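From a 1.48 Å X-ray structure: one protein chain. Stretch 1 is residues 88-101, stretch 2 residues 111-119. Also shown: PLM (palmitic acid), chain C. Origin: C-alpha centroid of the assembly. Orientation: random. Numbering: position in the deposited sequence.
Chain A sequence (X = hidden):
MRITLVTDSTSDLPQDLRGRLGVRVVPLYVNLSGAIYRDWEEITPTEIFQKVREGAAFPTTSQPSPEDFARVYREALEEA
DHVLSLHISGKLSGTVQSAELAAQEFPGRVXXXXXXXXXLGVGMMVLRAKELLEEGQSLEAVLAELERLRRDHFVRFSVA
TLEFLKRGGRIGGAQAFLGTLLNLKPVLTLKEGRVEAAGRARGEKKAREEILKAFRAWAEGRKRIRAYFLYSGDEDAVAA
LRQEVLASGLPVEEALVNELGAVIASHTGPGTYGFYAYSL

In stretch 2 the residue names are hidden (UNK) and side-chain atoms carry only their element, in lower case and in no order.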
# COMPACT_ATOMS: atom_id res chain seq x y z
N ILE A 88 -3.34 -4.58 -4.52
CA ILE A 88 -3.80 -3.23 -4.25
C ILE A 88 -5.26 -3.18 -4.66
O ILE A 88 -5.73 -3.91 -5.54
CB ILE A 88 -2.92 -2.36 -5.18
CG1 ILE A 88 -3.45 -0.93 -5.18
CG2 ILE A 88 -2.89 -2.92 -6.62
CD1 ILE A 88 -2.48 0.06 -5.84
N SER A 89 -5.96 -2.26 -4.01
CA SER A 89 -7.37 -1.99 -4.25
C SER A 89 -7.79 -2.00 -5.72
O SER A 89 -7.18 -1.35 -6.57
CB SER A 89 -7.72 -0.62 -3.66
OG SER A 89 -9.05 -0.26 -3.99
N GLY A 90 -8.88 -2.72 -5.99
CA GLY A 90 -9.42 -2.79 -7.34
C GLY A 90 -9.95 -1.47 -7.91
O GLY A 90 -10.20 -1.34 -9.10
N LYS A 91 -10.13 -0.53 -6.97
CA LYS A 91 -10.62 0.77 -7.40
C LYS A 91 -9.48 1.78 -7.72
O LYS A 91 -9.66 2.88 -8.24
CB LYS A 91 -11.42 1.48 -6.26
CG LYS A 91 -12.58 0.66 -5.73
CD LYS A 91 -13.77 0.80 -6.67
CE LYS A 91 -14.97 -0.01 -6.19
NZ LYS A 91 -15.80 -0.42 -7.36
N LEU A 92 -8.28 1.26 -7.43
CA LEU A 92 -7.11 2.10 -7.64
C LEU A 92 -6.30 1.55 -8.82
O LEU A 92 -5.48 2.27 -9.41
CB LEU A 92 -6.17 2.14 -6.41
CG LEU A 92 -6.71 2.68 -5.08
CD1 LEU A 92 -5.62 2.57 -4.02
CD2 LEU A 92 -7.18 4.13 -5.25
N SER A 93 -6.53 0.29 -9.18
CA SER A 93 -5.74 -0.34 -10.22
C SER A 93 -6.40 -1.55 -10.86
O SER A 93 -7.21 -2.22 -10.22
CB SER A 93 -4.41 -0.77 -9.59
OG SER A 93 -3.58 -1.51 -10.46
N GLY A 94 -6.02 -1.83 -12.10
CA GLY A 94 -6.55 -2.99 -12.79
C GLY A 94 -5.80 -4.26 -12.44
O GLY A 94 -6.05 -5.31 -13.02
N THR A 95 -4.88 -4.17 -11.48
CA THR A 95 -4.10 -5.33 -11.07
C THR A 95 -4.95 -6.54 -10.66
O THR A 95 -4.72 -7.65 -11.14
CB THR A 95 -3.14 -4.95 -9.92
OG1 THR A 95 -2.23 -3.94 -10.38
CG2 THR A 95 -2.33 -6.16 -9.45
N VAL A 96 -5.94 -6.32 -9.80
CA VAL A 96 -6.82 -7.42 -9.37
C VAL A 96 -7.47 -8.08 -10.58
O VAL A 96 -7.53 -9.31 -10.67
CB VAL A 96 -7.91 -6.92 -8.40
CG1 VAL A 96 -9.05 -7.95 -8.32
CG2 VAL A 96 -7.30 -6.71 -7.01
N GLN A 97 -8.04 -7.32 -11.48
CA GLN A 97 -8.62 -7.85 -12.71
C GLN A 97 -7.62 -8.72 -13.47
O GLN A 97 -7.99 -9.76 -14.01
CB GLN A 97 -9.10 -6.69 -13.58
CG GLN A 97 -9.51 -7.08 -14.98
CD GLN A 97 -10.21 -5.93 -15.70
OE1 GLN A 97 -10.28 -5.91 -16.93
NE2 GLN A 97 -10.73 -4.98 -14.93
N SER A 98 -6.35 -8.27 -13.69
CA SER A 98 -5.38 -9.10 -14.40
C SER A 98 -5.13 -10.41 -13.66
O SER A 98 -5.01 -11.48 -14.27
CB SER A 98 -4.05 -8.36 -14.57
OG SER A 98 -4.16 -7.40 -15.61
N ALA A 99 -5.03 -10.32 -12.33
CA ALA A 99 -4.79 -11.50 -11.52
C ALA A 99 -5.96 -12.48 -11.66
O ALA A 99 -5.75 -13.69 -11.80
CB ALA A 99 -4.61 -11.10 -10.05
N GLU A 100 -7.19 -11.96 -11.64
CA GLU A 100 -8.36 -12.83 -11.78
C GLU A 100 -8.39 -13.50 -13.15
O GLU A 100 -8.74 -14.68 -13.25
CB GLU A 100 -9.64 -12.04 -11.53
CG GLU A 100 -9.71 -11.54 -10.11
CD GLU A 100 -10.95 -10.73 -9.82
OE1 GLU A 100 -11.43 -10.04 -10.74
OE2 GLU A 100 -11.43 -10.77 -8.67
N LEU A 101 -8.01 -12.77 -14.19
CA LEU A 101 -7.99 -13.40 -15.52
C LEU A 101 -6.94 -14.53 -15.55
O LEU A 101 -7.19 -15.60 -16.12
CB LEU A 101 -7.67 -12.35 -16.59
CG LEU A 101 -8.82 -11.38 -16.88
CD1 LEU A 101 -8.33 -10.21 -17.73
CD2 LEU A 101 -9.93 -12.14 -17.60
N UNK A 111 -6.59 -18.08 -5.34
CA UNK A 111 -7.56 -17.20 -4.71
C UNK A 111 -7.00 -15.79 -4.77
O UNK A 111 -5.94 -15.51 -4.21
o UNK A 111 -8.31 -18.92 -3.17
c UNK A 111 -8.83 -16.62 -2.61
c UNK A 111 -7.81 -17.57 -3.24
N UNK A 112 -7.71 -14.91 -5.46
CA UNK A 112 -7.28 -13.52 -5.60
C UNK A 112 -8.06 -12.67 -4.60
O UNK A 112 -9.29 -12.71 -4.56
c UNK A 112 -7.56 -13.01 -7.02
c UNK A 112 -6.79 -13.86 -8.03
c UNK A 112 -7.17 -11.53 -7.14
N UNK A 113 -7.33 -11.90 -3.79
CA UNK A 113 -7.93 -11.04 -2.78
C UNK A 113 -7.66 -9.55 -3.02
O UNK A 113 -6.50 -9.14 -3.14
c UNK A 113 -8.01 -10.49 -0.32
c UNK A 113 -7.39 -11.41 -1.36
c UNK A 113 -7.69 -12.88 -1.04
N UNK A 114 -8.73 -8.77 -3.10
CA UNK A 114 -8.66 -7.33 -3.26
C UNK A 114 -8.61 -6.82 -1.82
O UNK A 114 -9.60 -6.91 -1.09
o UNK A 114 -9.16 -4.63 -3.47
o UNK A 114 -10.69 -4.82 -5.02
c UNK A 114 -9.92 -5.32 -4.17
c UNK A 114 -9.93 -6.82 -3.97
N UNK A 115 -7.45 -6.32 -1.41
CA UNK A 115 -7.26 -5.84 -0.04
C UNK A 115 -7.87 -4.48 0.25
O UNK A 115 -7.98 -4.09 1.41
c UNK A 115 -5.77 -5.70 0.30
c UNK A 115 -5.04 -7.03 0.13
o UNK A 115 -5.19 -4.70 -0.55
N UNK A 116 -8.25 -3.76 -0.80
CA UNK A 116 -8.80 -2.41 -0.66
C UNK A 116 -7.78 -1.48 0.00
O UNK A 116 -8.13 -0.48 0.63
o UNK A 116 -12.67 -2.69 1.31
c UNK A 116 -11.27 -3.08 -0.57
c UNK A 116 -10.11 -2.40 0.15
n UNK A 116 -13.66 -2.70 -0.70
c UNK A 116 -12.60 -2.80 0.10
N UNK A 117 -6.51 -1.83 -0.16
CA UNK A 117 -5.43 -1.03 0.41
C UNK A 117 -4.36 -0.75 -0.63
O UNK A 117 -4.47 -1.14 -1.79
c UNK A 117 -4.82 -1.76 1.60
N UNK A 118 -3.30 -0.07 -0.20
CA UNK A 118 -2.19 0.28 -1.08
C UNK A 118 -0.89 0.32 -0.28
O UNK A 118 -0.92 0.47 0.94
c UNK A 118 -2.47 1.64 -1.74
N UNK A 119 0.25 0.22 -0.97
CA UNK A 119 1.57 0.25 -0.33
C UNK A 119 1.61 -0.78 0.81
O UNK A 119 1.06 -1.88 0.68
o UNK A 119 3.22 1.75 0.62
c UNK A 119 1.89 1.67 0.16
C1 PLM C . -1.71 1.07 -11.99
O1 PLM C . -2.69 0.16 -12.12
O2 PLM C . -1.29 1.63 -12.98
C2 PLM C . -1.14 1.38 -10.62
C3 PLM C . -2.03 2.42 -9.94
C4 PLM C . -1.45 2.80 -8.58
C5 PLM C . -2.38 3.81 -7.90
C6 PLM C . -1.89 4.13 -6.50
C7 PLM C . -2.81 5.17 -5.88
C8 PLM C . -2.46 5.35 -4.42
C9 PLM C . -3.60 6.13 -3.76
CA PLM C . -3.09 6.85 -2.53
CB PLM C . -3.13 5.88 -1.36
CC PLM C . -1.71 5.51 -0.97
CD PLM C . -1.51 5.83 0.50
CE PLM C . -0.04 5.63 0.84
CF PLM C . 0.21 6.05 2.30
CG PLM C . -0.25 4.94 3.24
O HOH W 1 -11.36 -12.20 -6.51

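Position 111 carries three side-chain atoms, a carbon bearing one oxygen and one carbon. This beta-branched hydroxyl pattern is Thr111; its side chain lies out of reach of stretch 1.

At position 112 the side chain has three carbons, one carrying the other two, and CB points toward the helix. One terminal carbon lies 3.9 Å from Ala99 CB and, likewise, 3.9 Å from Glu100 CG. A short, forked, purely apolar side chain is valine, Val112. Its CG1 also lies 4.2 Å from Val96 CG1, so a single methyl meets three residues of the helix. A water donates to both Glu100 OE2 (2.6 Å) and Val112 O (2.9 Å), bridging side chain to strand backbone.

Position 113 repeats the three-carbon fork, but its CA-to-CB bond points away from stretch 1, in keeping with the alternation usual along a strand; it is Val113.

Position 114 has two carbons, the second carrying two oxygens: a carboxylate on a short stem, hence Asp114. Its CB packs 4.0 Å from Val96 CG2, while its end reaches the loop before the helix. Gly90 N donates to Asp114 OD2 at 2.9 Å and more weakly to Asp114 OD1 at 3.2 Å. A CB on Gly90 in ideal geometry would lie 2.5 Å from Asp114 OD2, a clash that glycine avoids.

Position 115 shows a carbon bearing one oxygen and one carbon, with the oxygen 4.2 Å from Ile88 CA. This is Thr115, whose OG1 accepts a hydrogen bond from the backbone N of position 117 at 3.2 Å.

Position 116 has three carbons in a row, the third carrying an oxygen and a nitrogen, the amide of Gln116. The CA-to-CB bond points away, yet Gln116 CA lies 3.7 Å from Ser89 CB. Gln116 N donates to Asp114 OD1 at 3.0 Å, tying the carboxylate to its own turn.

Position 117 has one side-chain carbon, directed away: Ala117. Its backbone makes the contact, with Ser89 N donating to Ala117 O at 2.9 Å and Ile88 CA approaching Ala117 O at 3.3 Å.

Position 118 also has a single carbon, 4.0 Å from Leu92 CD1 and 4.4 Å from Ile88 CD1; it is Ala118.

At position 119 one carbon followed by one oxygen defines Ser119, whose CA-to-CB bond points away; it sits at the N-cap position, right before a helix, but its side chain makes no capping bond.

The contact thus combines two modes. Helix and strand run nearly antiparallel and pack through apolar side chains centred on Val112, whereas the loop at Ser89 and Gly90 is held to stretch 2 by hydrogen bonds, Ser89 N to Ala117 O and Gly90 N to the carboxylate of Asp114.

Stretch 2, residues 111-119: TVVDTQAAS
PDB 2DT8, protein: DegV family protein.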